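Local coordinates for protein ubiquitin-conjugating enzyme E2-21 kDa (Pichia angusta, PDB 5NL8) that probably carries ubiquitin as a thioester taken from the E1 enzyme and attaches it to other proteins, a step thought essential for peroxisome biogenesis, at residues A[83-88]-A[104-109]; A[34-39]-A[46-51]; A[110-115]-A[151-156]; A[51-56]-A[141-146]. All blocks are in the same frame, centred on the assembly; numbering follows the deposited sequence.

Contact 1: A[83-88]-A[104-109]; sequences VVFGEE and VCYKMP
The contact closes the base of the excursion, containing helix 87-94, that the chain makes between strand 79-82, the last of the four-stranded UBC meander, and the HPN tripeptide that begins at His110. Residues 83-88 lead out of that strand, 104-109 bring the chain back, and the two come nearest at Val84 and Tyr106, whose CA atoms are 5.0 Å apart. Phe85 N donates to Tyr106 O across 3.3 Å, approaching in the carbonyl plane, and the CA-H of Val84 makes a CA-H...O contact with the same oxygen. Beside this bond the two aromatic side chains run next to each other and point the same way, both with CG anti to their carbonyl carbon. They form an offset stack with planes at 21° and centroids of the Phe85 and Tyr106 rings 4.6 Å apart. Phe85 CE2 lies over one face of the tyrosine ring, toward its rim, 3.4 Å from Tyr106 CE1.

Just past the stack Gly86 is the N-cap of helix 87-94, and Ile90 of that helix touches Phe85, Tyr106 and Lys107. The Lys107 CB points away from 83-88, but a bend at chi2 (-76°) brings the chain back, so that NZ reaches Phe85 O at 3.0 Å, again in the carbonyl plane. Phe85 is thus held at both its N and its O, by two consecutive residues, Tyr106 and Lys107. On the way Lys107 CD crosses Val84 CG1 at 4.1 Å, about at a right angle. On the Val83 side of the stack a water donates to Val83 O at 2.9 Å and to Cys105 O at 2.8 Å, bridging the two carbonyls.

Contact 2: A[34-39]-A[46-51]; sequences VDLHPL and WSAVIR
Trp46, Val34 and Ser47 lose the most surface where strands 33-38 and 45-51 pair as an antiparallel hairpin, opening the UBC meander. Trp46 has CG anti to its carbonyl carbon (chi1 -61°), which brings the six-membered ring back against the partner strand at His37 and Pro38. There CZ3 of Trp46 meets CD of Pro38 at 3.6 Å, the side chains lying alongside, and CE3 touches Leu36 CD1 at 3.9 Å. Tyr14 of helix 6-21 packs edge-to-face on the same indole.

Val34 sits at the other end, in a classic beta bulge: Val49 O accepts from both Val34 N (2.8 Å) and Asp35 N (3.0 Å). Val34 CB packs on Val49 CG1, and CG2 lies over one face of the Arg51 guanidinium.

Ser47 is on the face shared by Asp35, His37 and Val49. Its backbone makes a reciprocal pair with His37, Ser47 N to His37 O being 2.8 Å and nearly along the C=O axis. Its CB lies over one imidazole face, 4.2 Å from the His37 ring centroid, a CH-pi contact. The ring's rotation is fixed within its own strand by His37 ND1 donating to Pro38 O at 3.0 Å. That bond puts a proton on ND1, probably leaving NE2 the acceptor if the ring is neutral. Polar Ser47 OG, bonded to Lys64 NZ, marks this face, while Leu36 and Ala48 make the other apolar, the Trp46 indole against Leu36.

Contact 3: A[110-115]-A[151-156]; sequences HPNVNF and PLSPLN
His110 to Val113 fold into a type I beta turn, closed by Val113 N to His110 O, and the irregular segment 151-156 runs past it with Pro111 and Asn156 nearest, CA atoms 4.8 Å apart. One carbonyl does most of the joining: Pro111 O takes Leu155 N at 2.8 Å, in its plane, and Asn156 N at 3.2 Å, from 49° above that plane.

The turn is the HPN signature of E2 enzymes, whose asparagine is thought in relatives to stabilise the oxyanion of the transfer step. Asn112, with CG anti to its carbonyl carbon (chi1 -56°), turns its amide so that ND2 reaches Ser153 O at 2.8 Å, in the amide plane but from above the carbonyl plane. ND2 also donates to Glu150 O, so the amide joins two carbonyls of the loop after helix 135-147. His110 fixes the turn from within, its ND1 accepting Asn112 N at 2.9 Å in the ring plane. Asn156 CB lies on His110 O at 3.3 Å, and Asn156 ND2 and His110 N both donate to one water. Leu155 CB covers the backbone at Asn114 N, 3.6 Å off.

Ser153 lies about 4 Å, side chain to side chain, from Cys121, the predicted thioester cysteine, whose backbone bonds to Asn112. His110 NE2 bonds Leu145 O of helix 135-147, Asn156 OD1 caps helix 157-164 at Met159 N, and Pro111 packs on Met159 and Ala160.

Contact 4: A[51-56]-A[141-146]; sequences RGPDQS and AIVVLL
Residues 51-56 leave the end of strand 45-51 and enter a type II turn from Pro53 to Ser56, passing one side of helix 135-147 where Pro53 and Val143 have their CA atoms 6.4 Å apart. Pro53 carries the contact. Its ring sits against Val143 and Leu146, three residues apart and so on the same side of the helix. The ring atoms divide the work: CB touches Val143 CG1 at 4.0 Å, CD meets Leu146 CB at 3.8 Å, and CG rests 3.5 Å from Val143 O. The Leu146 side chain crosses the proline about at a right angle, and its CD1 goes on to Gly52 CA at 4.3 Å. Val143 CG1, anti to its backbone N, also reaches the carbonyl of Arg51.

Within the turn Ser56 OG donates to Pro53 O at 2.6 Å. On the helix side Leu146 also packs on Phe82 and Met108, and Val143 on Ile50, so the proline borders the apolar layer between helix and sheet. No polar bond joins the two segments; the fit rests on apolar contact with a proline ring whose CG also lies against a carbonyl, Pro53 O being taken up by Ser56.

Contacts 2 and 4 share Arg51 and meet on the face of the sheet that helix 135-147 covers, where Ile50 packs on Ile142 and Val143; contact 4 is buried, while contacts 1, 2 and 3 are only partly so. Contacts 3 and 4 both hold helix 135-147 or the loop that follows it, and His110 CD2 touches Leu146 CD2. Contact 1 leads straight along the chain into contact 3, with Phe115 against Val84 and Lys107, and its Met108 reaches Leu146. The chemistry follows the place: a strand ladder broken by a bulge in contact 2, apolar packing in contact 4, an aromatic stack with a lysine-to-carbonyl hydrogen bond in contact 1, and backbone carbonyls gripped by N-H donors near the predicted thioester cysteine in contact 3.

Contact 1: A[83-88]-A[104-109]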
loop_
_atom_site.group_PDB
_atom_site.type_symbol
_atom_site.label_atom_id
_atom_site.label_comp_id
_atom_site.label_asym_id
_atom_site.label_seq_id
_atom_site.Cartn_x
_atom_site.Cartn_y
_atom_site.Cartn_z
ATOM N N VAL A 83 -6.191 1.330 2.575
ATOM C CA VAL A 83 -7.638 1.218 2.730
ATOM C C VAL A 83 -7.966 0.347 3.942
ATOM O O VAL A 83 -7.748 -0.864 3.928
ATOM C CB VAL A 83 -8.302 0.623 1.476
ATOM C CG1 VAL A 83 -9.793 0.416 1.712
ATOM C CG2 VAL A 83 -8.061 1.522 0.266
ATOM N N VAL A 84 -8.482 0.985 4.986
ATOM C CA VAL A 84 -8.803 0.319 6.244
ATOM C C VAL A 84 -10.301 0.424 6.542
ATOM O O VAL A 84 -10.861 1.518 6.537
ATOM C CB VAL A 84 -7.999 0.930 7.414
ATOM C CG1 VAL A 84 -8.434 0.330 8.742
ATOM C CG2 VAL A 84 -6.497 0.731 7.191
ATOM N N PHE A 85 -10.947 -0.712 6.790
ATOM C CA PHE A 85 -12.374 -0.732 7.110
ATOM C C PHE A 85 -12.604 -1.043 8.586
ATOM O O PHE A 85 -11.724 -1.572 9.260
ATOM C CB PHE A 85 -13.116 -1.764 6.253
ATOM C CG PHE A 85 -13.166 -1.427 4.785
ATOM C CD1 PHE A 85 -13.098 -0.112 4.356
ATOM C CD2 PHE A 85 -13.285 -2.433 3.837
ATOM C CE1 PHE A 85 -13.145 0.195 3.001
ATOM C CE2 PHE A 85 -13.334 -2.137 2.484
ATOM C CZ PHE A 85 -13.262 -0.822 2.066
ATOM N N GLY A 86 -13.793 -0.718 9.083
ATOM C CA GLY A 86 -14.182 -1.101 10.427
ATOM C C GLY A 86 -14.509 -2.581 10.486
ATOM O O GLY A 86 -14.894 -3.176 9.478
ATOM N N GLU A 87 -14.351 -3.168 11.667
ATOM C CA GLU A 87 -14.613 -4.590 11.904
ATOM C C GLU A 87 -16.003 -5.040 11.422
ATOM O O GLU A 87 -16.158 -6.116 10.823
ATOM C CB GLU A 87 -14.458 -4.887 13.397
ATOM C CG GLU A 87 -15.139 -3.846 14.281
ATOM C CD GLU A 87 -15.090 -4.185 15.755
ATOM O OE1 GLU A 87 -14.027 -4.638 16.224
ATOM O OE2 GLU A 87 -16.119 -3.996 16.439
ATOM N N GLU A 88 -17.005 -4.209 11.686
ATOM C CA GLU A 88 -18.379 -4.477 11.274
ATOM C C GLU A 88 -18.490 -4.619 9.754
ATOM O O GLU A 88 -18.993 -5.629 9.239
ATOM C CB GLU A 88 -19.294 -3.363 11.773
ATOM C CG GLU A 88 -20.714 -3.441 11.269
ATOM C CD GLU A 88 -21.462 -4.621 11.836
ATOM O OE1 GLU A 88 -21.297 -4.899 13.043
ATOM O OE2 GLU A 88 -22.214 -5.272 11.081
ATOM N N VAL A 104 -8.405 -9.464 -0.127
ATOM C CA VAL A 104 -7.553 -8.395 0.347
ATOM C C VAL A 104 -7.730 -8.249 1.858
ATOM O O VAL A 104 -8.836 -8.414 2.382
ATOM C CB VAL A 104 -7.887 -7.066 -0.360
ATOM C CG1 VAL A 104 -6.960 -5.958 0.096
ATOM C CG2 VAL A 104 -7.803 -7.238 -1.866
ATOM N N CYS A 105 -6.635 -7.966 2.557
ATOM C CA CYS A 105 -6.688 -7.676 3.985
ATOM C C CYS A 105 -7.005 -6.203 4.221
ATOM O O CYS A 105 -6.389 -5.326 3.620
ATOM C CB CYS A 105 -5.368 -8.043 4.658
ATOM S SG CYS A 105 -5.341 -7.693 6.430
ATOM N N TYR A 106 -7.960 -5.927 5.104
ATOM C CA TYR A 106 -8.420 -4.554 5.297
ATOM C C TYR A 106 -8.044 -3.960 6.653
ATOM O O TYR A 106 -8.729 -3.070 7.157
ATOM C CB TYR A 106 -9.934 -4.476 5.102
ATOM C CG TYR A 106 -10.352 -4.654 3.666
ATOM C CD1 TYR A 106 -10.141 -3.646 2.736
ATOM C CD2 TYR A 106 -10.951 -5.831 3.234
ATOM C CE1 TYR A 106 -10.516 -3.800 1.421
ATOM C CE2 TYR A 106 -11.330 -5.993 1.916
ATOM C CZ TYR A 106 -11.111 -4.973 1.015
ATOM O OH TYR A 106 -11.483 -5.119 -0.299
ATOM N N LYS A 107 -6.961 -4.461 7.238
ATOM C CA LYS A 107 -6.336 -3.840 8.400
ATOM C C LYS A 107 -4.827 -3.825 8.167
ATOM O O LYS A 107 -4.267 -4.816 7.706
ATOM C CB LYS A 107 -6.677 -4.593 9.690
ATOM C CG LYS A 107 -8.144 -4.548 10.108
ATOM C CD LYS A 107 -8.526 -3.205 10.721
ATOM C CE LYS A 107 -9.919 -3.264 11.336
ATOM N NZ LYS A 107 -10.366 -1.941 11.868
ATOM N N MET A 108 -4.168 -2.706 8.462
ATOM C CA MET A 108 -2.720 -2.619 8.270
ATOM C C MET A 108 -1.999 -2.228 9.559
ATOM O O MET A 108 -1.899 -1.047 9.893
ATOM C CB MET A 108 -2.381 -1.626 7.150
ATOM C CG MET A 108 -0.892 -1.267 7.033
ATOM S SD MET A 108 0.238 -2.678 7.057
ATOM C CE MET A 108 -0.081 -3.371 5.443
ATOM N N PRO A 109 -1.499 -3.231 10.297
ATOM C CA PRO A 109 -0.685 -2.998 11.493
ATOM C C PRO A 109 0.787 -2.808 11.137
ATOM O O PRO A 109 1.470 -3.754 10.736
ATOM C CB PRO A 109 -0.903 -4.268 12.315
ATOM C CG PRO A 109 -1.150 -5.321 11.299
ATOM C CD PRO A 109 -1.805 -4.661 10.110
HETATM O O HOH W 1 -6.220 -2.800 2.391
#

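Contact 2: A[34-39]-A[46-51]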
loop_
_atom_site.group_PDB
_atom_site.type_symbol
_atom_site.label_atom_id
_atom_site.label_comp_id
_atom_site.label_asym_id
_atom_site.label_seq_id
_atom_site.Cartn_x
_atom_site.Cartn_y
_atom_site.Cartn_z
ATOM N N VAL A 34 0.465 -5.017 -7.927
ATOM C CA VAL A 34 -0.500 -5.958 -8.476
ATOM C C VAL A 34 -1.517 -5.260 -9.375
ATOM O O VAL A 34 -1.865 -5.777 -10.436
ATOM C CB VAL A 34 -1.236 -6.721 -7.364
ATOM C CG1 VAL A 34 -2.282 -7.660 -7.957
ATOM C CG2 VAL A 34 -0.239 -7.498 -6.517
ATOM N N ASP A 35 -1.990 -4.087 -8.963
ATOM C CA ASP A 35 -2.945 -3.357 -9.799
ATOM C C ASP A 35 -2.881 -1.847 -9.573
ATOM O O ASP A 35 -2.362 -1.383 -8.556
ATOM C CB ASP A 35 -4.368 -3.869 -9.545
ATOM C CG ASP A 35 -5.334 -3.503 -10.664
ATOM O OD1 ASP A 35 -4.866 -3.097 -11.751
ATOM O OD2 ASP A 35 -6.560 -3.629 -10.459
ATOM N N LEU A 36 -3.410 -1.092 -10.536
ATOM C CA LEU A 36 -3.452 0.368 -10.471
ATOM C C LEU A 36 -4.487 0.927 -11.448
ATOM O O LEU A 36 -4.508 0.540 -12.613
ATOM C CB LEU A 36 -2.073 0.960 -10.781
ATOM C CG LEU A 36 -1.977 2.484 -10.919
ATOM C CD1 LEU A 36 -2.163 3.168 -9.569
ATOM C CD2 LEU A 36 -0.652 2.892 -11.544
ATOM N N HIS A 37 -5.344 1.834 -10.979
ATOM C CA HIS A 37 -6.315 2.487 -11.864
ATOM C C HIS A 37 -6.945 3.708 -11.200
ATOM O O HIS A 37 -6.950 3.812 -9.978
ATOM C CB HIS A 37 -7.410 1.500 -12.301
ATOM C CG HIS A 37 -8.193 0.916 -11.169
ATOM N ND1 HIS A 37 -9.322 1.520 -10.654
ATOM C CD2 HIS A 37 -8.015 -0.219 -10.456
ATOM C CE1 HIS A 37 -9.801 0.783 -9.672
ATOM N NE2 HIS A 37 -9.029 -0.280 -9.527
ATOM N N PRO A 38 -7.466 4.648 -12.008
ATOM C CA PRO A 38 -8.127 5.826 -11.435
ATOM C C PRO A 38 -9.229 5.455 -10.449
ATOM O O PRO A 38 -9.957 4.485 -10.668
ATOM C CB PRO A 38 -8.710 6.531 -12.663
ATOM C CG PRO A 38 -7.796 6.144 -13.773
ATOM C CD PRO A 38 -7.381 4.727 -13.478
ATOM N N LEU A 39 -9.334 6.219 -9.365
ATOM C CA LEU A 39 -10.341 5.962 -8.349
ATOM C C LEU A 39 -11.743 6.124 -8.927
ATOM O O LEU A 39 -12.613 5.277 -8.717
ATOM C CB LEU A 39 -10.152 6.895 -7.153
ATOM C CG LEU A 39 -10.894 6.482 -5.880
ATOM C CD1 LEU A 39 -10.190 5.318 -5.197
ATOM C CD2 LEU A 39 -11.044 7.663 -4.933
ATOM N N TRP A 46 -6.194 7.874 -7.262
ATOM C CA TRP A 46 -5.875 6.526 -7.723
ATOM C C TRP A 46 -6.155 5.434 -6.699
ATOM O O TRP A 46 -6.031 5.641 -5.496
ATOM C CB TRP A 46 -4.399 6.447 -8.118
ATOM C CG TRP A 46 -4.051 7.371 -9.216
ATOM C CD1 TRP A 46 -3.720 8.690 -9.105
ATOM C CD2 TRP A 46 -4.016 7.063 -10.610
ATOM N NE1 TRP A 46 -3.478 9.221 -10.348
ATOM C CE2 TRP A 46 -3.649 8.240 -11.290
ATOM C CE3 TRP A 46 -4.256 5.900 -11.350
ATOM C CZ2 TRP A 46 -3.518 8.292 -12.674
ATOM C CZ3 TRP A 46 -4.127 5.955 -12.725
ATOM C CH2 TRP A 46 -3.761 7.142 -13.373
ATOM N N SER A 47 -6.508 4.261 -7.208
ATOM C CA SER A 47 -6.622 3.046 -6.421
ATOM C C SER A 47 -5.545 2.057 -6.861
ATOM O O SER A 47 -5.354 1.834 -8.060
ATOM C CB SER A 47 -8.010 2.428 -6.582
ATOM O OG SER A 47 -8.073 1.157 -5.967
ATOM N N ALA A 48 -4.837 1.471 -5.898
ATOM C CA ALA A 48 -3.807 0.488 -6.226
ATOM C C ALA A 48 -3.940 -0.773 -5.384
ATOM O O ALA A 48 -4.602 -0.775 -4.349
ATOM C CB ALA A 48 -2.417 1.090 -6.049
ATOM N N VAL A 49 -3.315 -1.849 -5.849
ATOM C CA VAL A 49 -3.253 -3.094 -5.092
ATOM C C VAL A 49 -1.816 -3.596 -5.063
ATOM O O VAL A 49 -1.195 -3.750 -6.123
ATOM C CB VAL A 49 -4.166 -4.187 -5.691
ATOM C CG1 VAL A 49 -3.972 -5.506 -4.955
ATOM C CG2 VAL A 49 -5.628 -3.758 -5.645
ATOM N N ILE A 50 -1.291 -3.835 -3.859
ATOM C CA ILE A 50 0.084 -4.320 -3.700
ATOM C C ILE A 50 0.179 -5.606 -2.879
ATOM O O ILE A 50 -0.670 -5.881 -2.029
ATOM C CB ILE A 50 1.003 -3.264 -3.033
ATOM C CG1 ILE A 50 0.525 -2.939 -1.614
ATOM C CG2 ILE A 50 1.093 -2.011 -3.884
ATOM C CD1 ILE A 50 1.477 -2.050 -0.827
ATOM N N ARG A 51 1.229 -6.382 -3.141
ATOM C CA ARG A 51 1.489 -7.623 -2.421
ATOM C C ARG A 51 2.606 -7.429 -1.399
ATOM O O ARG A 51 3.597 -6.753 -1.672
ATOM C CB ARG A 51 1.855 -8.746 -3.401
ATOM C CG ARG A 51 2.266 -10.061 -2.745
ATOM C CD ARG A 51 2.582 -11.150 -3.778
ATOM N NE ARG A 51 1.394 -11.603 -4.502
ATOM C CZ ARG A 51 1.146 -11.347 -5.784
ATOM N NH1 ARG A 51 2.007 -10.640 -6.502
ATOM N NH2 ARG A 51 0.037 -11.804 -6.353
HETATM O O HOH W 2 -7.061 -1.470 -7.829
#

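Contact 3: A[110-115]-A[151-156]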
loop_
_atom_site.group_PDB
_atom_site.type_symbol
_atom_site.label_atom_id
_atom_site.label_comp_id
_atom_site.label_asym_id
_atom_site.label_seq_id
_atom_site.Cartn_x
_atom_site.Cartn_y
_atom_site.Cartn_z
ATOM N N HIS A 110 1.267 -1.581 11.286
ATOM C CA HIS A 110 2.612 -1.234 10.863
ATOM C C HIS A 110 3.066 0.014 11.604
ATOM O O HIS A 110 2.274 0.931 11.816
ATOM C CB HIS A 110 2.654 -1.014 9.345
ATOM C CG HIS A 110 4.029 -0.800 8.795
ATOM N ND1 HIS A 110 4.701 0.400 8.913
ATOM C CD2 HIS A 110 4.856 -1.626 8.110
ATOM C CE1 HIS A 110 5.883 0.298 8.330
ATOM N NE2 HIS A 110 6.000 -0.918 7.834
ATOM N N PRO A 111 4.339 0.042 12.020
ATOM C CA PRO A 111 4.929 1.167 12.751
ATOM C C PRO A 111 4.688 2.540 12.112
ATOM O O PRO A 111 4.532 3.517 12.848
ATOM C CB PRO A 111 6.418 0.826 12.751
ATOM C CG PRO A 111 6.436 -0.668 12.792
ATOM C CD PRO A 111 5.262 -1.106 11.947
ATOM N N ASN A 112 4.641 2.616 10.785
ATOM C CA ASN A 112 4.503 3.904 10.104
ATOM C C ASN A 112 3.111 4.145 9.509
ATOM O O ASN A 112 2.950 4.957 8.598
ATOM C CB ASN A 112 5.555 4.027 8.996
ATOM C CG ASN A 112 6.972 3.839 9.508
ATOM O OD1 ASN A 112 7.616 2.827 9.229
ATOM N ND2 ASN A 112 7.471 4.821 10.249
ATOM N N VAL A 113 2.109 3.440 10.026
ATOM C CA VAL A 113 0.743 3.565 9.523
ATOM C C VAL A 113 -0.272 3.794 10.646
ATOM O O VAL A 113 -0.264 3.086 11.654
ATOM C CB VAL A 113 0.322 2.305 8.720
ATOM C CG1 VAL A 113 -1.144 2.381 8.310
ATOM C CG2 VAL A 113 1.209 2.125 7.496
ATOM N N ASN A 114 -1.136 4.790 10.466
ATOM C CA ASN A 114 -2.263 5.024 11.368
ATOM C C ASN A 114 -3.263 3.875 11.273
ATOM O O ASN A 114 -3.893 3.679 10.235
ATOM C CB ASN A 114 -2.939 6.360 11.037
ATOM C CG ASN A 114 -3.991 6.770 12.063
ATOM O OD1 ASN A 114 -4.869 5.989 12.425
ATOM N ND2 ASN A 114 -3.904 8.010 12.530
ATOM N N PHE A 115 -3.408 3.121 12.359
ATOM C CA PHE A 115 -4.220 1.906 12.336
ATOM C C PHE A 115 -5.696 2.178 12.047
ATOM O O PHE A 115 -6.394 1.324 11.501
ATOM C CB PHE A 115 -4.082 1.149 13.661
ATOM C CG PHE A 115 -4.774 -0.188 13.672
ATOM C CD1 PHE A 115 -4.131 -1.321 13.198
ATOM C CD2 PHE A 115 -6.066 -0.309 14.152
ATOM C CE1 PHE A 115 -4.766 -2.553 13.207
ATOM C CE2 PHE A 115 -6.707 -1.535 14.164
ATOM C CZ PHE A 115 -6.056 -2.659 13.692
ATOM N N PRO A 151 11.372 3.183 12.895
ATOM C CA PRO A 151 10.836 3.535 14.216
ATOM C C PRO A 151 11.083 4.999 14.592
ATOM O O PRO A 151 10.706 5.415 15.684
ATOM C CB PRO A 151 11.589 2.594 15.164
ATOM C CG PRO A 151 12.835 2.226 14.428
ATOM C CD PRO A 151 12.445 2.178 12.984
ATOM N N LEU A 152 11.703 5.761 13.696
ATOM C CA LEU A 152 11.914 7.188 13.910
ATOM C C LEU A 152 10.607 7.975 13.822
ATOM O O LEU A 152 10.381 8.902 14.601
ATOM C CB LEU A 152 12.920 7.740 12.895
ATOM C CG LEU A 152 14.408 7.484 13.156
ATOM C CD1 LEU A 152 15.268 8.496 12.411
ATOM C CD2 LEU A 152 14.715 7.511 14.647
ATOM N N SER A 153 9.747 7.606 12.876
ATOM C CA SER A 153 8.491 8.326 12.659
ATOM C C SER A 153 7.259 7.422 12.769
ATOM O O SER A 153 6.641 7.081 11.760
ATOM C CB SER A 153 8.515 9.013 11.292
ATOM O OG SER A 153 9.151 8.197 10.322
ATOM N N PRO A 154 6.885 7.050 14.005
ATOM C CA PRO A 154 5.808 6.085 14.250
ATOM C C PRO A 154 4.401 6.687 14.275
ATOM O O PRO A 154 4.198 7.785 14.794
ATOM C CB PRO A 154 6.164 5.532 15.629
ATOM C CG PRO A 154 6.786 6.699 16.323
ATOM C CD PRO A 154 7.518 7.490 15.262
ATOM N N LEU A 155 3.442 5.954 13.715
ATOM C CA LEU A 155 2.030 6.297 13.835
ATOM C C LEU A 155 1.308 5.196 14.599
ATOM O O LEU A 155 0.157 5.355 15.010
ATOM C CB LEU A 155 1.386 6.501 12.459
ATOM C CG LEU A 155 1.954 7.630 11.596
ATOM C CD1 LEU A 155 1.148 7.787 10.315
ATOM C CD2 LEU A 155 1.988 8.932 12.374
ATOM N N ASN A 156 1.995 4.070 14.768
ATOM C CA ASN A 156 1.518 2.984 15.613
ATOM C C ASN A 156 2.570 2.688 16.674
ATOM O O ASN A 156 3.603 2.094 16.379
ATOM C CB ASN A 156 1.208 1.734 14.781
ATOM C CG ASN A 156 0.573 0.610 15.604
ATOM O OD1 ASN A 156 0.949 0.367 16.753
ATOM N ND2 ASN A 156 -0.392 -0.082 15.009
HETATM O O HOH W 3 -0.857 0.359 11.994
HETATM O O HOH W 4 -2.023 3.693 14.798
#

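Contact 4: A[51-56]-A[141-146]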
loop_
_atom_site.group_PDB
_atom_site.type_symbol
_atom_site.label_atom_id
_atom_site.label_comp_id
_atom_site.label_asym_id
_atom_site.label_seq_id
_atom_site.Cartn_x
_atom_site.Cartn_y
_atom_site.Cartn_z
ATOM N N ARG A 51 1.229 -6.382 -3.141
ATOM C CA ARG A 51 1.489 -7.623 -2.421
ATOM C C ARG A 51 2.606 -7.429 -1.399
ATOM O O ARG A 51 3.597 -6.753 -1.672
ATOM C CB ARG A 51 1.855 -8.746 -3.401
ATOM C CG ARG A 51 2.266 -10.061 -2.745
ATOM C CD ARG A 51 2.582 -11.150 -3.778
ATOM N NE ARG A 51 1.394 -11.603 -4.502
ATOM C CZ ARG A 51 1.146 -11.347 -5.784
ATOM N NH1 ARG A 51 2.007 -10.640 -6.502
ATOM N NH2 ARG A 51 0.037 -11.804 -6.353
ATOM N N GLY A 52 2.437 -8.014 -0.216
ATOM C CA GLY A 52 3.473 -7.988 0.801
ATOM C C GLY A 52 4.744 -8.662 0.318
ATOM O O GLY A 52 4.698 -9.760 -0.237
ATOM N N PRO A 53 5.889 -8.002 0.527
ATOM C CA PRO A 53 7.184 -8.455 0.006
ATOM C C PRO A 53 7.659 -9.763 0.629
ATOM O O PRO A 53 7.307 -10.079 1.766
ATOM C CB PRO A 53 8.129 -7.308 0.371
ATOM C CG PRO A 53 7.495 -6.665 1.553
ATOM C CD PRO A 53 6.017 -6.772 1.327
ATOM N N ASP A 54 8.463 -10.503 -0.124
ATOM C CA ASP A 54 8.940 -11.808 0.310
ATOM C C ASP A 54 9.799 -11.727 1.561
ATOM O O ASP A 54 10.552 -10.770 1.750
ATOM C CB ASP A 54 9.728 -12.480 -0.813
ATOM C CG ASP A 54 8.836 -12.999 -1.916
ATOM O OD1 ASP A 54 7.813 -13.640 -1.595
ATOM O OD2 ASP A 54 9.152 -12.765 -3.101
ATOM N N GLN A 55 9.654 -12.744 2.409
ATOM C CA GLN A 55 10.459 -12.926 3.617
ATOM C C GLN A 55 10.158 -11.864 4.673
ATOM O O GLN A 55 10.899 -11.707 5.642
ATOM C CB GLN A 55 11.953 -12.945 3.269
ATOM C CG GLN A 55 12.337 -14.127 2.385
ATOM C CD GLN A 55 13.828 -14.229 2.122
ATOM O OE1 GLN A 55 14.440 -13.330 1.546
ATOM N NE2 GLN A 55 14.421 -15.335 2.552
ATOM N N SER A 56 9.054 -11.148 4.486
ATOM C CA SER A 56 8.536 -10.252 5.512
ATOM C C SER A 56 7.290 -10.894 6.115
ATOM O O SER A 56 6.712 -11.801 5.518
ATOM C CB SER A 56 8.219 -8.872 4.927
ATOM O OG SER A 56 7.084 -8.923 4.079
ATOM N N ALA A 141 8.231 2.011 -3.372
ATOM C CA ALA A 141 8.705 2.558 -2.105
ATOM C C ALA A 141 7.858 2.084 -0.926
ATOM O O ALA A 141 8.382 1.812 0.154
ATOM C CB ALA A 141 8.719 4.074 -2.158
ATOM N N ILE A 142 6.548 1.993 -1.126
ATOM C CA ILE A 142 5.677 1.527 -0.042
ATOM C C ILE A 142 5.841 0.026 0.222
ATOM O O ILE A 142 5.863 -0.421 1.388
ATOM C CB ILE A 142 4.207 1.848 -0.341
ATOM C CG1 ILE A 142 3.938 3.316 -0.032
ATOM C CG2 ILE A 142 3.272 0.981 0.486
ATOM C CD1 ILE A 142 3.104 3.980 -1.066
ATOM N N VAL A 143 5.968 -0.750 -0.853
ATOM C CA VAL A 143 6.255 -2.177 -0.706
ATOM C C VAL A 143 7.568 -2.374 0.064
ATOM O O VAL A 143 7.675 -3.255 0.917
ATOM C CB VAL A 143 6.334 -2.890 -2.072
ATOM C CG1 VAL A 143 6.744 -4.344 -1.893
ATOM C CG2 VAL A 143 5.001 -2.799 -2.794
ATOM N N VAL A 144 8.558 -1.538 -0.235
ATOM C CA VAL A 144 9.815 -1.536 0.505
ATOM C C VAL A 144 9.567 -1.223 1.978
ATOM O O VAL A 144 10.098 -1.894 2.865
ATOM C CB VAL A 144 10.813 -0.508 -0.069
ATOM C CG1 VAL A 144 12.002 -0.323 0.876
ATOM C CG2 VAL A 144 11.281 -0.924 -1.459
ATOM N N LEU A 145 8.749 -0.202 2.226
ATOM C CA LEU A 145 8.424 0.223 3.584
ATOM C C LEU A 145 7.838 -0.915 4.411
ATOM O O LEU A 145 8.095 -1.014 5.613
ATOM C CB LEU A 145 7.447 1.400 3.563
ATOM C CG LEU A 145 7.004 1.913 4.934
ATOM C CD1 LEU A 145 8.201 2.444 5.719
ATOM C CD2 LEU A 145 5.931 2.980 4.795
ATOM N N LEU A 146 7.053 -1.776 3.768
ATOM C CA LEU A 146 6.512 -2.938 4.468
ATOM C C LEU A 146 7.623 -3.854 5.004
ATOM O O LEU A 146 7.454 -4.505 6.037
ATOM C CB LEU A 146 5.573 -3.734 3.557
ATOM C CG LEU A 146 4.191 -3.121 3.302
ATOM C CD1 LEU A 146 3.289 -4.078 2.523
ATOM C CD2 LEU A 146 3.536 -2.705 4.614
#